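Local atomic coordinates of xylan esterase 1 (Thermoanaerobacterium sp. 'JW/SL YS485', PDB entry 3FCY), a protein that probably hydrolyses carboxylic esters, removing acetyl groups from xylan as a carbohydrate esterase of family CE7. Residues N161-D169 against Y250-F260. Sequence-based numbering, arbitrary orientation.
Sequences NGHIIRGLD and YQEITDYFRLF
A buried contact between a loop and a helix, in which Glu-252 takes two backbone N-H groups of the loop and Tyr-256 reaches Asp-169, joins 161-169 to helix 251-260 in this alpha/beta hydrolase. The loop lies between strand 136-140 and helix 176-192, and the contact reaches a residue predicted to bind substrate: the other carboxylate oxygen of Glu-252, OE1, is hydrogen-bonded to the hydroxyl of Tyr-117. Glu-252 starts with CG between its backbone N and carbonyl carbon (chi1 67°) and then runs extended, which carries the carboxylate into the loop. There Glu-252 OE2 accepts from Ile-165 N at 3.1 Å, nearly along its own C-O axis, and more weakly from Ile-164 N, where the N-H...O angle is only 120°. Glu-252 OE1 lies 3.3 Å from Gly-162 CA; a CB on that glycine would run into the carboxylate carbon. The Ile-165 side chain runs past that of Glu-252 in the opposite direction and sets CG2 against Tyr-256 CB, while Ile-164 crosses the glutamate at about a right angle and rests CD1 on Tyr-250 CD1 at 3.9 Å.

From Ile-165 a type II turn leads to Leu-168, whose CD2 sits over the centre of the Tyr-256 ring, 3.8 Å from its centroid, in a CH-pi contact. Phe-260 CB covers the opposite face, offset toward the rim. Putting an alanine at Tyr-256 would probably leave Leu-168 CD2 without its aromatic face and Asp-169 without its phenol donor. That hydroxyl also bonds to Arg-266, a nearby positive charge likely to favour an ionised Asp-169. The carboxylate meets the edge of the phenol with the two planes 47° apart, and Tyr-256 OH donates to the syn lone pair of Asp-169 OD1 across 2.5 Å.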
ATOM      1  N   ASN A 161      -5.918  12.417  20.608  1.00 28.47           N
ATOM      2  CA  ASN A 161      -6.659  11.779  19.524  1.00 31.10           C
ATOM      3  C   ASN A 161      -7.897  11.000  19.945  1.00 28.37           C
ATOM      4  O   ASN A 161      -7.824  10.117  20.798  1.00 27.77           O
ATOM      5  CB  ASN A 161      -5.742  10.824  18.744  1.00 34.81           C
ATOM      6  CG  ASN A 161      -4.711  11.549  17.896  1.00 38.75           C
ATOM      7  OD1 ASN A 161      -5.055  12.275  16.960  1.00 41.63           O
ATOM      8  ND2 ASN A 161      -3.436  11.345  18.215  1.00 41.40           N
ATOM      9  N   GLY A 162      -9.028  11.330  19.327  1.00 27.73           N
ATOM     10  CA  GLY A 162     -10.264  10.618  19.598  1.00 26.92           C
ATOM     11  C   GLY A 162     -11.201  11.149  20.663  1.00 26.27           C
ATOM     12  O   GLY A 162     -10.786  11.475  21.778  1.00 25.60           O
ATOM     13  N   HIS A 163     -12.483  11.216  20.316  1.00 23.20           N
ATOM     14  CA  HIS A 163     -13.503  11.684  21.243  1.00 24.45           C
ATOM     15  C   HIS A 163     -14.173  10.525  21.986  1.00 23.46           C
ATOM     16  O   HIS A 163     -14.805  10.731  23.021  1.00 24.16           O
ATOM     17  CB  HIS A 163     -14.557  12.506  20.497  1.00 23.09           C
ATOM     18  CG  HIS A 163     -14.153  13.927  20.257  1.00 22.47           C
ATOM     19  ND1 HIS A 163     -14.894  14.788  19.478  1.00 19.80           N
ATOM     20  CD2 HIS A 163     -13.103  14.648  20.721  1.00 21.36           C
ATOM     21  CE1 HIS A 163     -14.320  15.979  19.474  1.00 19.86           C
ATOM     22  NE2 HIS A 163     -13.232  15.920  20.221  1.00 20.21           N
ATOM     23  N   ILE A 164     -14.038   9.311  21.459  1.00 24.20           N
ATOM     24  CA  ILE A 164     -14.632   8.143  22.107  1.00 24.06           C
ATOM     25  C   ILE A 164     -13.986   7.895  23.470  1.00 25.33           C
ATOM     26  O   ILE A 164     -14.679   7.612  24.448  1.00 24.76           O
ATOM     27  CB  ILE A 164     -14.464   6.872  21.252  1.00 25.65           C
ATOM     28  CG1 ILE A 164     -15.238   7.023  19.940  1.00 25.50           C
ATOM     29  CG2 ILE A 164     -14.948   5.647  22.031  1.00 25.24           C
ATOM     30  CD1 ILE A 164     -15.113   5.830  19.015  1.00 27.96           C
ATOM     31  N   ILE A 165     -12.658   7.991  23.528  1.00 24.82           N
ATOM     32  CA  ILE A 165     -11.934   7.776  24.776  1.00 23.78           C
ATOM     33  C   ILE A 165     -11.712   9.074  25.544  1.00 22.71           C
ATOM     34  O   ILE A 165     -11.067   9.073  26.587  1.00 23.38           O
ATOM     35  CB  ILE A 165     -10.551   7.115  24.537  1.00 25.46           C
ATOM     36  CG1 ILE A 165      -9.673   8.027  23.675  1.00 24.65           C
ATOM     37  CG2 ILE A 165     -10.726   5.757  23.870  1.00 25.22           C
ATOM     38  CD1 ILE A 165      -8.232   7.553  23.567  1.00 26.72           C
ATOM     39  N   ARG A 166     -12.237  10.181  25.026  1.00 22.58           N
ATOM     40  CA  ARG A 166     -12.085  11.476  25.685  1.00 22.76           C
ATOM     41  C   ARG A 166     -12.888  11.479  26.994  1.00 24.69           C
ATOM     42  O   ARG A 166     -14.114  11.383  26.979  1.00 22.70           O
ATOM     43  CB  ARG A 166     -12.569  12.602  24.758  1.00 20.86           C
ATOM     44  CG  ARG A 166     -12.237  14.022  25.230  1.00 20.40           C
ATOM     45  CD  ARG A 166     -10.722  14.247  25.362  1.00 21.84           C
ATOM     46  NE  ARG A 166     -10.018  13.982  24.109  1.00 20.37           N
ATOM     47  CZ  ARG A 166      -9.925  14.831  23.089  1.00 21.68           C
ATOM     48  NH1 ARG A 166     -10.486  16.033  23.154  1.00 22.71           N
ATOM     49  NH2 ARG A 166      -9.286  14.465  21.982  1.00 21.47           N
ATOM     50  N   GLY A 167     -12.183  11.581  28.119  1.00 24.72           N
ATOM     51  CA  GLY A 167     -12.836  11.571  29.415  1.00 25.41           C
ATOM     52  C   GLY A 167     -13.026  10.158  29.946  1.00 27.39           C
ATOM     53  O   GLY A 167     -13.678   9.947  30.974  1.00 27.24           O
ATOM     54  N   LEU A 168     -12.450   9.183  29.253  1.00 27.73           N
ATOM     55  CA  LEU A 168     -12.567   7.786  29.663  1.00 28.82           C
ATOM     56  C   LEU A 168     -11.896   7.511  31.016  1.00 31.21           C
ATOM     57  O   LEU A 168     -12.369   6.670  31.779  1.00 30.84           O
ATOM     58  CB  LEU A 168     -11.981   6.873  28.581  1.00 27.79           C
ATOM     59  CG  LEU A 168     -12.100   5.356  28.789  1.00 29.16           C
ATOM     60  CD1 LEU A 168     -13.564   4.953  28.929  1.00 27.44           C
ATOM     61  CD2 LEU A 168     -11.463   4.638  27.615  1.00 27.32           C
ATOM     62  N   ASP A 169     -10.796   8.205  31.313  1.00 32.50           N
ATOM     63  CA  ASP A 169     -10.107   8.021  32.594  1.00 34.34           C
ATOM     64  C   ASP A 169     -10.614   9.010  33.646  1.00 35.17           C
ATOM     65  O   ASP A 169     -10.066   9.096  34.743  1.00 37.24           O
ATOM     66  CB  ASP A 169      -8.589   8.203  32.455  1.00 34.11           C
ATOM     67  CG  ASP A 169      -7.920   7.051  31.735  1.00 36.33           C
ATOM     68  OD1 ASP A 169      -8.388   5.899  31.870  1.00 35.80           O
ATOM     69  OD2 ASP A 169      -6.906   7.297  31.047  1.00 37.52           O
ATOM     70  N   TYR A 250     -12.005   3.490  14.637  1.00 26.04           N
ATOM     71  CA  TYR A 250     -11.942   2.982  16.007  1.00 25.85           C
ATOM     72  C   TYR A 250     -10.515   2.777  16.526  1.00 26.04           C
ATOM     73  O   TYR A 250     -10.309   2.123  17.552  1.00 24.21           O
ATOM     74  CB  TYR A 250     -12.699   1.656  16.099  1.00 25.16           C
ATOM     75  CG  TYR A 250     -14.212   1.784  16.100  1.00 25.99           C
ATOM     76  CD1 TYR A 250     -14.882   2.362  17.181  1.00 24.46           C
ATOM     77  CD2 TYR A 250     -14.975   1.284  15.042  1.00 25.43           C
ATOM     78  CE1 TYR A 250     -16.279   2.436  17.214  1.00 23.95           C
ATOM     79  CE2 TYR A 250     -16.378   1.353  15.062  1.00 25.01           C
ATOM     80  CZ  TYR A 250     -17.019   1.930  16.153  1.00 25.44           C
ATOM     81  OH  TYR A 250     -18.396   1.994  16.187  1.00 26.61           O
ATOM     82  N   GLN A 251      -9.535   3.339  15.825  1.00 25.16           N
ATOM     83  CA  GLN A 251      -8.128   3.201  16.212  1.00 25.80           C
ATOM     84  C   GLN A 251      -7.824   3.619  17.654  1.00 25.32           C
ATOM     85  O   GLN A 251      -6.985   3.011  18.321  1.00 25.04           O
ATOM     86  CB  GLN A 251      -7.248   4.022  15.261  1.00 25.53           C
ATOM     87  CG  GLN A 251      -5.757   4.005  15.600  1.00 27.78           C
ATOM     88  CD  GLN A 251      -5.143   2.625  15.482  1.00 28.20           C
ATOM     89  OE1 GLN A 251      -5.275   1.962  14.455  1.00 31.28           O
ATOM     90  NE2 GLN A 251      -4.463   2.185  16.531  1.00 30.12           N
ATOM     91  N   GLU A 252      -8.506   4.656  18.129  1.00 24.35           N
ATOM     92  CA  GLU A 252      -8.275   5.166  19.476  1.00 24.20           C
ATOM     93  C   GLU A 252      -8.500   4.144  20.588  1.00 24.34           C
ATOM     94  O   GLU A 252      -7.887   4.241  21.650  1.00 25.20           O
ATOM     95  CB  GLU A 252      -9.132   6.407  19.713  1.00 23.76           C
ATOM     96  CG  GLU A 252     -10.631   6.159  19.742  1.00 22.53           C
ATOM     97  CD  GLU A 252     -11.413   7.439  19.551  1.00 22.46           C
ATOM     98  OE1 GLU A 252     -11.556   7.880  18.391  1.00 22.04           O
ATOM     99  OE2 GLU A 252     -11.871   8.014  20.559  1.00 24.71           O
ATOM    100  N   ILE A 253      -9.366   3.166  20.355  1.00 24.29           N
ATOM    101  CA  ILE A 253      -9.603   2.143  21.370  1.00 25.97           C
ATOM    102  C   ILE A 253      -8.326   1.320  21.524  1.00 24.63           C
ATOM    103  O   ILE A 253      -7.945   0.945  22.634  1.00 23.28           O
ATOM    104  CB  ILE A 253     -10.764   1.219  20.977  1.00 27.35           C
ATOM    105  CG1 ILE A 253     -12.078   2.000  21.036  1.00 28.96           C
ATOM    106  CG2 ILE A 253     -10.803   0.010  21.903  1.00 27.17           C
ATOM    107  CD1 ILE A 253     -13.263   1.236  20.504  1.00 30.78           C
ATOM    108  N   THR A 254      -7.672   1.042  20.400  1.00 25.76           N
ATOM    109  CA  THR A 254      -6.416   0.297  20.410  1.00 25.83           C
ATOM    110  C   THR A 254      -5.337   1.176  21.049  1.00 24.94           C
ATOM    111  O   THR A 254      -4.562   0.705  21.884  1.00 24.85           O
ATOM    112  CB  THR A 254      -5.984  -0.098  18.977  1.00 27.67           C
ATOM    113  OG1 THR A 254      -6.809  -1.172  18.512  1.00 28.39           O
ATOM    114  CG2 THR A 254      -4.514  -0.539  18.945  1.00 27.62           C
ATOM    115  N   ASP A 255      -5.298   2.454  20.668  1.00 23.55           N
ATOM    116  CA  ASP A 255      -4.310   3.377  21.228  1.00 24.33           C
ATOM    117  C   ASP A 255      -4.446   3.430  22.743  1.00 25.76           C
ATOM    118  O   ASP A 255      -3.450   3.426  23.471  1.00 24.66           O
ATOM    119  CB  ASP A 255      -4.495   4.799  20.682  1.00 26.92           C
ATOM    120  CG  ASP A 255      -4.185   4.914  19.196  1.00 30.15           C
ATOM    121  OD1 ASP A 255      -3.591   3.978  18.622  1.00 31.28           O
ATOM    122  OD2 ASP A 255      -4.533   5.959  18.607  1.00 33.36           O
ATOM    123  N   TYR A 256      -5.687   3.493  23.217  1.00 24.37           N
ATOM    124  CA  TYR A 256      -5.933   3.551  24.649  1.00 25.24           C
ATOM    125  C   TYR A 256      -5.292   2.384  25.393  1.00 24.33           C
ATOM    126  O   TYR A 256      -4.540   2.585  26.346  1.00 24.21           O
ATOM    127  CB  TYR A 256      -7.430   3.559  24.955  1.00 25.82           C
ATOM    128  CG  TYR A 256      -7.679   3.628  26.438  1.00 25.41           C
ATOM    129  CD1 TYR A 256      -7.601   4.842  27.121  1.00 24.75           C
ATOM    130  CD2 TYR A 256      -7.903   2.468  27.177  1.00 25.38           C
ATOM    131  CE1 TYR A 256      -7.736   4.897  28.504  1.00 25.07           C
ATOM    132  CE2 TYR A 256      -8.038   2.512  28.562  1.00 26.67           C
ATOM    133  CZ  TYR A 256      -7.953   3.727  29.218  1.00 26.31           C
ATOM    134  OH  TYR A 256      -8.081   3.769  30.587  1.00 27.74           O
ATOM    135  N   PHE A 257      -5.603   1.164  24.970  1.00 24.25           N
ATOM    136  CA  PHE A 257      -5.043  -0.017  25.617  1.00 24.36           C
ATOM    137  C   PHE A 257      -3.519  -0.067  25.521  1.00 23.97           C
ATOM    138  O   PHE A 257      -2.837  -0.369  26.501  1.00 24.52           O
ATOM    139  CB  PHE A 257      -5.649  -1.288  25.014  1.00 25.92           C
ATOM    140  CG  PHE A 257      -6.995  -1.643  25.582  1.00 28.41           C
ATOM    141  CD1 PHE A 257      -7.104  -2.159  26.872  1.00 28.68           C
ATOM    142  CD2 PHE A 257      -8.159  -1.434  24.843  1.00 28.65           C
ATOM    143  CE1 PHE A 257      -8.354  -2.463  27.418  1.00 28.68           C
ATOM    144  CE2 PHE A 257      -9.412  -1.734  25.381  1.00 28.75           C
ATOM    145  CZ  PHE A 257      -9.509  -2.248  26.670  1.00 26.77           C
ATOM    146  N   ARG A 258      -2.984   0.233  24.344  1.00 23.00           N
ATOM    147  CA  ARG A 258      -1.540   0.211  24.144  1.00 23.72           C
ATOM    148  C   ARG A 258      -0.819   1.123  25.130  1.00 24.09           C
ATOM    149  O   ARG A 258       0.248   0.779  25.648  1.00 24.40           O
ATOM    150  CB  ARG A 258      -1.191   0.633  22.712  1.00 23.68           C
ATOM    151  CG  ARG A 258      -1.413  -0.453  21.653  1.00 21.67           C
ATOM    152  CD  ARG A 258      -1.224   0.090  20.235  1.00 22.72           C
ATOM    153  NE  ARG A 258       0.140   0.539  19.958  1.00 23.52           N
ATOM    154  CZ  ARG A 258       1.128  -0.251  19.541  1.00 24.52           C
ATOM    155  NH1 ARG A 258       0.918  -1.547  19.345  1.00 21.85           N
ATOM    156  NH2 ARG A 258       2.332   0.258  19.316  1.00 22.27           N
ATOM    157  N   LEU A 259      -1.415   2.278  25.403  1.00 22.74           N
ATOM    158  CA  LEU A 259      -0.809   3.254  26.296  1.00 24.99           C
ATOM    159  C   LEU A 259      -1.176   3.159  27.768  1.00 25.11           C
ATOM    160  O   LEU A 259      -0.328   3.377  28.631  1.00 25.61           O
ATOM    161  CB  LEU A 259      -1.144   4.666  25.816  1.00 23.28           C
ATOM    162  CG  LEU A 259      -0.628   5.089  24.442  1.00 23.71           C
ATOM    163  CD1 LEU A 259      -1.360   6.353  23.997  1.00 26.33           C
ATOM    164  CD2 LEU A 259       0.870   5.324  24.509  1.00 23.20           C
ATOM    165  N   PHE A 260      -2.432   2.831  28.052  1.00 24.24           N
ATOM    166  CA  PHE A 260      -2.916   2.790  29.426  1.00 24.69           C
ATOM    167  C   PHE A 260      -3.248   1.435  30.039  1.00 25.30           C
ATOM    168  O   PHE A 260      -3.466   1.341  31.244  1.00 27.72           O
ATOM    169  CB  PHE A 260      -4.119   3.728  29.529  1.00 24.40           C
ATOM    170  CG  PHE A 260      -3.821   5.124  29.062  1.00 25.38           C
ATOM    171  CD1 PHE A 260      -3.033   5.972  29.834  1.00 27.46           C
ATOM    172  CD2 PHE A 260      -4.262   5.565  27.820  1.00 25.16           C
ATOM    173  CE1 PHE A 260      -2.682   7.247  29.371  1.00 28.70           C
ATOM    174  CE2 PHE A 260      -3.920   6.834  27.346  1.00 26.90           C
ATOM    175  CZ  PHE A 260      -3.127   7.676  28.122  1.00 26.67           C
TER